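Long-range contacts in DNA polymerase (Pyrobaculum calidifontis, PDB 5MDN), which probably catalyses the synthesis of DNA, adding deoxyribonucleotides from their triphosphates to a growing strand with release of diphosphate: residues A[262-267]-A[362-367]; A[230-235]-A[273-278]; A[368-373]-A[395-400]. One frame throughout, in Å; residues are numbered along the deposited sequence.

Contact 2 is the most deeply buried of the three and lies inside the exonuclease domain, where it is polar: a carboxylate meets the start of a helix. Contact 1 is partly buried and joins a loop of that domain to helix 362-365 at the beginning of the polymerase region, chiefly by van der Waals and CH-pi packing beside a magnesium site. Contact 3, also partly buried but reaching the surface at R395, lies wholly within the polymerase region and sets a tyrosine ring on the start of helix 370-384. Contacts 1 and 2 touch through D363 and N275; contacts 1 and 3 through Y265 and N372. Contacts 2 and 3 do not touch.

Contact 1: residues A[262-267]-A[362-367]; sequences QSVYGH and LDQVAA
Q364 turns CG anti to its carbonyl carbon (chi1 -69°) and runs extended beyond it, so its side chain reaches from helix 362-365 to the loop 262-267, while D363 holds CG between its backbone N and carbonyl carbon (chi1 52°), bringing OD1 closer to H267. The imidazole of H267 is the centre of the contact. Q364 CG lies over one face of it, 3.9 Å from the ring centroid, a CH-pi contact displaced toward the rim. At the edge of the ring, in its plane, ND1 donates to V264 O over 2.6 Å at 155°. V264 O also accepts from the backbone H267 N; of the two bonds, the one from ND1 holds the ring's rotation. D363 OD1 comes to 3.7 Å from H267 NE2, the carboxylate and ring planes nearly parallel but not in one plane. Beyond the imidazole, the side chain of Q364 crosses those of V264 and Y265 at about a right angle, NE2 standing 3.8 Å from V264 CG1. V264 CG2 is centred over a face of the Y265 ring. On the helix side, A367 CB lies between the CB atoms of Y265 and H267, 3.9 Å from each. Y265 OH is gripped outside the contact by N372 ND2 and R114 NH2. The loop, a tight turn between strands 261-262 and 268-269, is thereby pressed onto the helix that carries D363, which with D7 forms the magnesium site seen in this structure.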
loop_
_atom_site.group_PDB
_atom_site.type_symbol
_atom_site.label_atom_id
_atom_site.label_comp_id
_atom_site.label_asym_id
_atom_site.label_seq_id
_atom_site.Cartn_x
_atom_site.Cartn_y
_atom_site.Cartn_z
ATOM N N GLN A 262 -12.104 9.383 -10.183
ATOM C CA GLN A 262 -11.256 9.322 -8.999
ATOM C C GLN A 262 -12.118 9.074 -7.768
ATOM O O GLN A 262 -13.107 9.778 -7.539
ATOM C CB GLN A 262 -10.454 10.613 -8.832
ATOM C CG GLN A 262 -9.515 10.593 -7.635
ATOM C CD GLN A 262 -8.498 11.718 -7.661
ATOM O OE1 GLN A 262 -8.535 12.617 -6.822
ATOM N NE2 GLN A 262 -7.576 11.665 -8.615
ATOM N N SER A 263 -11.739 8.078 -6.970
ATOM C CA SER A 263 -12.574 7.659 -5.853
ATOM C C SER A 263 -11.789 7.563 -4.548
ATOM O O SER A 263 -10.816 8.296 -4.339
ATOM C CB SER A 263 -13.239 6.318 -6.170
ATOM O OG SER A 263 -14.058 5.889 -5.095
ATOM N N VAL A 264 -12.218 6.657 -3.665
ATOM C CA VAL A 264 -11.667 6.592 -2.319
ATOM C C VAL A 264 -10.191 6.191 -2.354
ATOM O O VAL A 264 -9.725 5.505 -3.276
ATOM C CB VAL A 264 -12.496 5.620 -1.462
ATOM C CG1 VAL A 264 -12.325 4.185 -1.948
ATOM C CG2 VAL A 264 -12.145 5.752 0.016
ATOM N N TYR A 265 -9.448 6.640 -1.340
ATOM C CA TYR A 265 -8.003 6.469 -1.204
ATOM C C TYR A 265 -7.223 7.087 -2.357
ATOM O O TYR A 265 -6.033 6.794 -2.521
ATOM C CB TYR A 265 -7.606 4.993 -1.063
ATOM C CG TYR A 265 -8.516 4.172 -0.183
ATOM C CD1 TYR A 265 -8.658 4.460 1.167
ATOM C CD2 TYR A 265 -9.214 3.089 -0.699
ATOM C CE1 TYR A 265 -9.484 3.703 1.974
ATOM C CE2 TYR A 265 -10.040 2.326 0.098
ATOM C CZ TYR A 265 -10.172 2.636 1.433
ATOM O OH TYR A 265 -10.998 1.873 2.227
ATOM N N GLY A 266 -7.858 7.936 -3.159
ATOM C CA GLY A 266 -7.231 8.418 -4.370
ATOM C C GLY A 266 -7.143 7.403 -5.486
ATOM O O GLY A 266 -6.524 7.690 -6.515
ATOM N N HIS A 267 -7.738 6.224 -5.317
ATOM C CA HIS A 267 -7.753 5.244 -6.390
ATOM C C HIS A 267 -8.727 5.683 -7.480
ATOM O O HIS A 267 -9.649 6.469 -7.248
ATOM C CB HIS A 267 -8.131 3.859 -5.859
ATOM C CG HIS A 267 -9.581 3.517 -6.020
ATOM N ND1 HIS A 267 -10.531 3.830 -5.071
ATOM C CD2 HIS A 267 -10.240 2.871 -7.010
ATOM C CE1 HIS A 267 -11.712 3.399 -5.474
ATOM N NE2 HIS A 267 -11.564 2.815 -6.649
ATOM N N LEU A 362 -10.822 -5.472 -5.525
ATOM C CA LEU A 362 -9.449 -5.571 -6.007
ATOM C C LEU A 362 -8.849 -4.201 -6.301
ATOM O O LEU A 362 -7.640 -4.004 -6.126
ATOM C CB LEU A 362 -9.403 -6.460 -7.252
ATOM C CG LEU A 362 -8.053 -7.002 -7.720
ATOM C CD1 LEU A 362 -7.226 -7.475 -6.537
ATOM C CD2 LEU A 362 -8.270 -8.144 -8.704
ATOM N N ASP A 363 -9.668 -3.250 -6.758
ATOM C CA ASP A 363 -9.178 -1.911 -7.054
ATOM C C ASP A 363 -8.906 -1.076 -5.806
ATOM O O ASP A 363 -8.326 0.009 -5.927
ATOM C CB ASP A 363 -10.168 -1.182 -7.969
ATOM C CG ASP A 363 -11.591 -1.198 -7.438
ATOM O OD1 ASP A 363 -11.808 -0.834 -6.265
ATOM O OD2 ASP A 363 -12.502 -1.585 -8.201
ATOM N N GLN A 364 -9.309 -1.541 -4.621
ATOM C CA GLN A 364 -9.117 -0.789 -3.388
ATOM C C GLN A 364 -8.200 -1.456 -2.375
ATOM O O GLN A 364 -7.674 -0.757 -1.501
ATOM C CB GLN A 364 -10.466 -0.522 -2.703
ATOM C CG GLN A 364 -11.368 0.456 -3.436
ATOM C CD GLN A 364 -12.795 0.420 -2.925
ATOM O OE1 GLN A 364 -13.750 0.383 -3.703
ATOM N NE2 GLN A 364 -12.946 0.443 -1.609
ATOM N N VAL A 365 -8.024 -2.779 -2.440
ATOM C CA VAL A 365 -7.310 -3.498 -1.387
ATOM C C VAL A 365 -5.887 -2.968 -1.228
ATOM O O VAL A 365 -5.386 -2.824 -0.106
ATOM C CB VAL A 365 -7.339 -5.015 -1.662
ATOM C CG1 VAL A 365 -6.667 -5.356 -2.990
ATOM C CG2 VAL A 365 -6.686 -5.774 -0.516
ATOM N N ALA A 366 -5.216 -2.660 -2.341
ATOM C CA ALA A 366 -3.850 -2.153 -2.263
ATOM C C ALA A 366 -3.802 -0.654 -1.987
ATOM O O ALA A 366 -2.871 -0.182 -1.323
ATOM C CB ALA A 366 -3.102 -2.472 -3.557
ATOM N N ALA A 367 -4.782 0.104 -2.486
ATOM C CA ALA A 367 -4.784 1.548 -2.276
ATOM C C ALA A 367 -5.003 1.908 -0.814
ATOM O O ALA A 367 -4.480 2.924 -0.340
ATOM C CB ALA A 367 -5.857 2.202 -3.144
#

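Contact 2: residues A[230-235]-A[273-278]; sequences YNSNGF and RANVDL
Strand 274-277 runs past the start of helix 232-247 so that the CA atoms of S232 and D277 come within 5.5 Å and those of Y230 and L278 within 5.2 Å. D277 carries the contact. Its CG stands anti to the backbone N (chi1 -177°), which sends the carboxylate toward the first turn of the helix. OD2 accepts from N233 N over 3.1 Å at 146°, with the donor above the carboxylate plane, 67° out of it. OD1 lies 2.6 Å from N231 N, a weak bond because of its poor angle, and also takes Y279 N, so the same side chain caps the start of helix 278-282. This is the edge of the RNase H-like exonuclease sheet: strand 274-277 is outermost and lies parallel to strand 226-229, which leads through Y230 and N231 into the helix, and the next residue after 230-235, D236, binds magnesium in a structure of this protein. Two helix N-termini so close to one carboxylate would probably favour its charged form. An alanine here would remove both oxygens and would probably leave the starts of the two helices less firmly tied to each other. S232 OG rests 3.5 Å from D277 CB, on the flank of the same side chain. Two residues earlier on the strand, N275 meets N233 tip to tip with amide planes nearly perpendicular; N275 ND2 gives a weak bond of 3.0 Å to N233 OD1, its stronger one going to W268 O, while N275 OD1 accepts from W237. At the other end, Y230 CD2 packs on L278 CB at 4.2 Å, and Y230 OH bonds to K291 O.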
loop_
_atom_site.group_PDB
_atom_site.type_symbol
_atom_site.label_atom_id
_atom_site.label_comp_id
_atom_site.label_asym_id
_atom_site.label_seq_id
_atom_site.Cartn_x
_atom_site.Cartn_y
_atom_site.Cartn_z
ATOM N N TYR A 230 1.869 1.134 -13.098
ATOM C CA TYR A 230 2.781 1.539 -12.037
ATOM C C TYR A 230 2.610 3.034 -11.807
ATOM O O TYR A 230 2.890 3.839 -12.701
ATOM C CB TYR A 230 4.229 1.196 -12.382
ATOM C CG TYR A 230 5.123 1.138 -11.165
ATOM C CD1 TYR A 230 5.751 2.279 -10.683
ATOM C CD2 TYR A 230 5.324 -0.057 -10.487
ATOM C CE1 TYR A 230 6.562 2.228 -9.563
ATOM C CE2 TYR A 230 6.133 -0.118 -9.368
ATOM C CZ TYR A 230 6.749 1.028 -8.911
ATOM O OH TYR A 230 7.555 0.975 -7.798
ATOM N N ASN A 231 2.136 3.396 -10.612
ATOM C CA ASN A 231 1.735 4.766 -10.290
ATOM C C ASN A 231 0.639 5.258 -11.233
ATOM O O ASN A 231 0.582 6.442 -11.578
ATOM C CB ASN A 231 2.933 5.720 -10.301
ATOM C CG ASN A 231 2.698 6.960 -9.458
ATOM O OD1 ASN A 231 2.090 6.892 -8.388
ATOM N ND2 ASN A 231 3.181 8.100 -9.936
ATOM N N SER A 232 -0.237 4.344 -11.659
ATOM C CA SER A 232 -1.327 4.717 -12.556
ATOM C C SER A 232 -2.333 5.623 -11.859
ATOM O O SER A 232 -2.875 6.548 -12.477
ATOM C CB SER A 232 -2.014 3.464 -13.095
ATOM O OG SER A 232 -2.522 2.661 -12.044
ATOM N N ASN A 233 -2.602 5.375 -10.576
ATOM C CA ASN A 233 -3.480 6.265 -9.823
ATOM C C ASN A 233 -2.812 7.606 -9.548
ATOM O O ASN A 233 -3.494 8.633 -9.474
ATOM C CB ASN A 233 -3.907 5.606 -8.511
ATOM C CG ASN A 233 -4.869 4.449 -8.718
ATOM O OD1 ASN A 233 -5.560 4.372 -9.734
ATOM N ND2 ASN A 233 -4.920 3.543 -7.747
ATOM N N GLY A 234 -1.491 7.620 -9.392
ATOM C CA GLY A 234 -0.789 8.842 -9.052
ATOM C C GLY A 234 -0.648 9.812 -10.211
ATOM O O GLY A 234 -0.876 11.015 -10.048
ATOM N N PHE A 235 -0.262 9.309 -11.384
ATOM C CA PHE A 235 -0.001 10.167 -12.535
ATOM C C PHE A 235 -0.851 9.800 -13.744
ATOM O O PHE A 235 -1.564 10.663 -14.269
ATOM C CB PHE A 235 1.490 10.121 -12.898
ATOM C CG PHE A 235 1.881 11.105 -13.968
ATOM C CD1 PHE A 235 1.820 10.755 -15.309
ATOM C CD2 PHE A 235 2.315 12.379 -13.634
ATOM C CE1 PHE A 235 2.179 11.656 -16.295
ATOM C CE2 PHE A 235 2.677 13.286 -14.617
ATOM C CZ PHE A 235 2.609 12.922 -15.949
ATOM N N ARG A 273 -14.444 -3.381 -13.817
ATOM C CA ARG A 273 -13.127 -3.997 -13.893
ATOM C C ARG A 273 -12.269 -3.459 -12.756
ATOM O O ARG A 273 -12.591 -2.442 -12.137
ATOM C CB ARG A 273 -12.462 -3.751 -15.255
ATOM C CG ARG A 273 -12.804 -2.422 -15.907
ATOM C CD ARG A 273 -12.090 -2.271 -17.243
ATOM N NE ARG A 273 -12.456 -3.327 -18.183
ATOM C CZ ARG A 273 -13.051 -3.115 -19.353
ATOM N NH1 ARG A 273 -13.348 -1.881 -19.735
ATOM N NH2 ARG A 273 -13.346 -4.139 -20.145
ATOM N N ALA A 274 -11.172 -4.164 -12.487
ATOM C CA ALA A 274 -10.288 -3.857 -11.366
ATOM C C ALA A 274 -9.099 -3.041 -11.868
ATOM O O ALA A 274 -8.234 -3.563 -12.579
ATOM C CB ALA A 274 -9.824 -5.141 -10.682
ATOM N N ASN A 275 -9.059 -1.763 -11.499
ATOM C CA ASN A 275 -7.899 -0.916 -11.755
ATOM C C ASN A 275 -6.937 -1.052 -10.580
ATOM O O ASN A 275 -7.200 -0.535 -9.488
ATOM C CB ASN A 275 -8.320 0.536 -11.960
ATOM C CG ASN A 275 -7.138 1.461 -12.155
ATOM O OD1 ASN A 275 -6.211 1.153 -12.907
ATOM N ND2 ASN A 275 -7.164 2.605 -11.483
ATOM N N VAL A 276 -5.821 -1.746 -10.801
ATOM C CA VAL A 276 -4.814 -1.980 -9.773
ATOM C C VAL A 276 -3.590 -1.130 -10.087
ATOM O O VAL A 276 -3.099 -1.128 -11.222
ATOM C CB VAL A 276 -4.444 -3.470 -9.677
ATOM C CG1 VAL A 276 -3.448 -3.695 -8.551
ATOM C CG2 VAL A 276 -5.692 -4.312 -9.463
ATOM N N ASP A 277 -3.101 -0.416 -9.079
ATOM C CA ASP A 277 -1.865 0.355 -9.171
ATOM C C ASP A 277 -0.821 -0.351 -8.315
ATOM O O ASP A 277 -0.937 -0.382 -7.085
ATOM C CB ASP A 277 -2.084 1.798 -8.716
ATOM C CG ASP A 277 -0.837 2.657 -8.861
ATOM O OD1 ASP A 277 0.194 2.152 -9.357
ATOM O OD2 ASP A 277 -0.890 3.848 -8.483
ATOM N N LEU A 278 0.195 -0.919 -8.969
ATOM C CA LEU A 278 1.195 -1.703 -8.253
ATOM C C LEU A 278 2.038 -0.850 -7.317
ATOM O O LEU A 278 2.597 -1.380 -6.353
ATOM C CB LEU A 278 2.094 -2.446 -9.242
ATOM C CG LEU A 278 1.371 -3.411 -10.182
ATOM C CD1 LEU A 278 2.361 -4.104 -11.104
ATOM C CD2 LEU A 278 0.566 -4.429 -9.388
#

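Contact 3: residues A[368-373]-A[395-400]; sequences ASVGNR and REYEPY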
loop_
_atom_site.group_PDB
_atom_site.type_symbol
_atom_site.label_atom_id
_atom_site.label_comp_id
_atom_site.label_asym_id
_atom_site.label_seq_id
_atom_site.Cartn_x
_atom_site.Cartn_y
_atom_site.Cartn_z
ATOM N N ALA A 368 -5.772 1.099 -0.090
ATOM C CA ALA A 368 -6.041 1.361 1.314
ATOM C C ALA A 368 -4.812 1.068 2.168
ATOM O O ALA A 368 -3.953 0.257 1.812
ATOM C CB ALA A 368 -7.224 0.520 1.793
ATOM N N SER A 369 -4.734 1.738 3.314
ATOM C CA SER A 369 -3.651 1.491 4.250
ATOM C C SER A 369 -3.888 0.176 4.989
ATOM O O SER A 369 -4.996 -0.371 5.002
ATOM C CB SER A 369 -3.512 2.644 5.247
ATOM O OG SER A 369 -4.669 2.779 6.052
ATOM N N VAL A 370 -2.813 -0.341 5.591
ATOM C CA VAL A 370 -2.886 -1.621 6.296
ATOM C C VAL A 370 -3.973 -1.583 7.364
ATOM O O VAL A 370 -4.781 -2.514 7.486
ATOM C CB VAL A 370 -1.515 -1.987 6.890
ATOM C CG1 VAL A 370 -1.593 -3.320 7.614
ATOM C CG2 VAL A 370 -0.464 -2.028 5.790
ATOM N N GLY A 371 -4.008 -0.507 8.155
ATOM C CA GLY A 371 -5.044 -0.375 9.166
ATOM C C GLY A 371 -6.418 -0.192 8.559
ATOM O O GLY A 371 -7.407 -0.728 9.063
ATOM N N ASN A 372 -6.502 0.581 7.480
ATOM C CA ASN A 372 -7.776 0.702 6.788
ATOM C C ASN A 372 -8.240 -0.656 6.254
ATOM O O ASN A 372 -9.430 -0.980 6.327
ATOM C CB ASN A 372 -7.675 1.771 5.689
ATOM C CG ASN A 372 -9.019 2.097 5.060
ATOM O OD1 ASN A 372 -9.658 3.110 5.353
ATOM N ND2 ASN A 372 -9.442 1.232 4.163
ATOM N N ARG A 373 -7.314 -1.475 5.746
ATOM C CA ARG A 373 -7.678 -2.806 5.256
ATOM C C ARG A 373 -8.184 -3.697 6.390
ATOM O O ARG A 373 -9.167 -4.429 6.226
ATOM C CB ARG A 373 -6.474 -3.444 4.555
ATOM C CG ARG A 373 -6.804 -4.584 3.607
ATOM C CD ARG A 373 -5.536 -5.157 2.989
ATOM N NE ARG A 373 -4.789 -4.161 2.221
ATOM C CZ ARG A 373 -3.525 -3.826 2.464
ATOM N NH1 ARG A 373 -2.865 -4.414 3.452
ATOM N NH2 ARG A 373 -2.917 -2.913 1.717
ATOM N N ARG A 395 -8.152 9.395 10.198
ATOM C CA ARG A 395 -7.165 8.509 9.589
ATOM C C ARG A 395 -5.853 9.257 9.367
ATOM O O ARG A 395 -5.828 10.282 8.679
ATOM C CB ARG A 395 -7.657 7.896 8.266
ATOM C CG ARG A 395 -8.600 6.669 8.376
ATOM C CD ARG A 395 -9.022 6.090 6.999
ATOM N NE ARG A 395 -9.856 4.881 7.171
ATOM C CZ ARG A 395 -11.156 4.974 7.423
ATOM N NH1 ARG A 395 -11.701 6.188 7.520
ATOM N NH2 ARG A 395 -11.893 3.886 7.589
ATOM N N GLU A 396 -4.784 8.749 9.967
ATOM C CA GLU A 396 -3.371 9.044 9.778
ATOM C C GLU A 396 -2.580 7.746 9.582
ATOM O O GLU A 396 -1.708 7.668 8.698
ATOM C CB GLU A 396 -2.783 9.848 10.924
ATOM C CG GLU A 396 -2.749 9.109 12.250
ATOM C CD GLU A 396 -2.184 9.957 13.356
ATOM O OE1 GLU A 396 -2.534 11.155 13.419
ATOM O OE2 GLU A 396 -1.373 9.434 14.146
ATOM N N TYR A 397 -2.934 6.696 10.321
ATOM C CA TYR A 397 -2.291 5.383 10.394
ATOM C C TYR A 397 -0.781 5.459 10.588
ATOM O O TYR A 397 -0.112 6.369 10.088
ATOM C CB TYR A 397 -2.603 4.540 9.165
ATOM C CG TYR A 397 -2.142 3.101 9.331
ATOM C CD1 TYR A 397 -2.599 2.336 10.400
ATOM C CD2 TYR A 397 -1.264 2.504 8.428
ATOM C CE1 TYR A 397 -2.199 1.039 10.571
ATOM C CE2 TYR A 397 -0.864 1.197 8.597
ATOM C CZ TYR A 397 -1.337 0.474 9.669
ATOM O OH TYR A 397 -0.937 -0.828 9.837
ATOM N N GLU A 398 -0.231 4.478 11.301
ATOM C CA GLU A 398 1.180 4.485 11.669
ATOM C C GLU A 398 1.719 3.049 11.622
ATOM O O GLU A 398 1.380 2.210 12.474
ATOM C CB GLU A 398 1.338 5.182 13.013
ATOM C CG GLU A 398 0.417 4.671 14.078
ATOM C CD GLU A 398 1.124 3.638 14.889
ATOM O OE1 GLU A 398 2.337 3.840 15.083
ATOM O OE2 GLU A 398 0.502 2.634 15.305
ATOM N N PRO A 399 2.486 2.711 10.593
ATOM C CA PRO A 399 2.826 1.299 10.344
ATOM C C PRO A 399 3.707 0.627 11.389
ATOM O O PRO A 399 4.930 0.533 11.233
ATOM C CB PRO A 399 3.519 1.353 8.975
ATOM C CG PRO A 399 3.004 2.621 8.331
ATOM C CD PRO A 399 2.816 3.587 9.454
ATOM N N TYR A 400 3.069 0.210 12.489
ATOM C CA TYR A 400 3.396 -1.001 13.241
ATOM C C TYR A 400 4.258 -0.772 14.477
ATOM O O TYR A 400 4.411 -1.699 15.267
ATOM C CB TYR A 400 4.091 -2.028 12.336
ATOM C CG TYR A 400 3.856 -3.463 12.760
ATOM C CD1 TYR A 400 2.588 -4.024 12.659
ATOM C CD2 TYR A 400 4.884 -4.248 13.260
ATOM C CE1 TYR A 400 2.349 -5.332 13.033
ATOM C CE2 TYR A 400 4.656 -5.559 13.643
ATOM C CZ TYR A 400 3.381 -6.104 13.528
ATOM O OH TYR A 400 3.116 -7.413 13.902
#
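The N-terminal turn of helix 370-384 forms one side of this contact, and the irregular chain 395-400, which leads on toward strand 404-406, passes across it. S369 is the N-cap: its OG, between backbone N and carbonyl carbon, accepts from N372 N over 3.2 Å at 153°. Y397 turns CG anti to its backbone N (chi1 -170°) and lays its ring on that turn. G371 N stands over one face, offset toward the rim and 3.2 Å from Y397 CZ, while P399 N lies over the opposite face. G371 has no side chain, and a CB in its place would run into Y397 CE1. Approaching the ring obliquely, V370 CB is 3.7 Å from Y397 CE2 and S369 CB is 3.9 Å from Y397 CD2. The edge-to-face partner of the tyrosine is W520, outside the two segments. R395 extends from CG to NE and crosses the side chain of N372 at about a right angle, bringing NE to 2.5 Å from N372 OD1, with guanidinium and amide planes 52° apart; the amide nitrogen of N372 is held by Y265 OH. The electron-rich face of the tyrosine thus lies against the amide N-H end of a helix, a placement whose electrostatics are likely to be favourable, and the ring can lie over G371 because that residue has no CB.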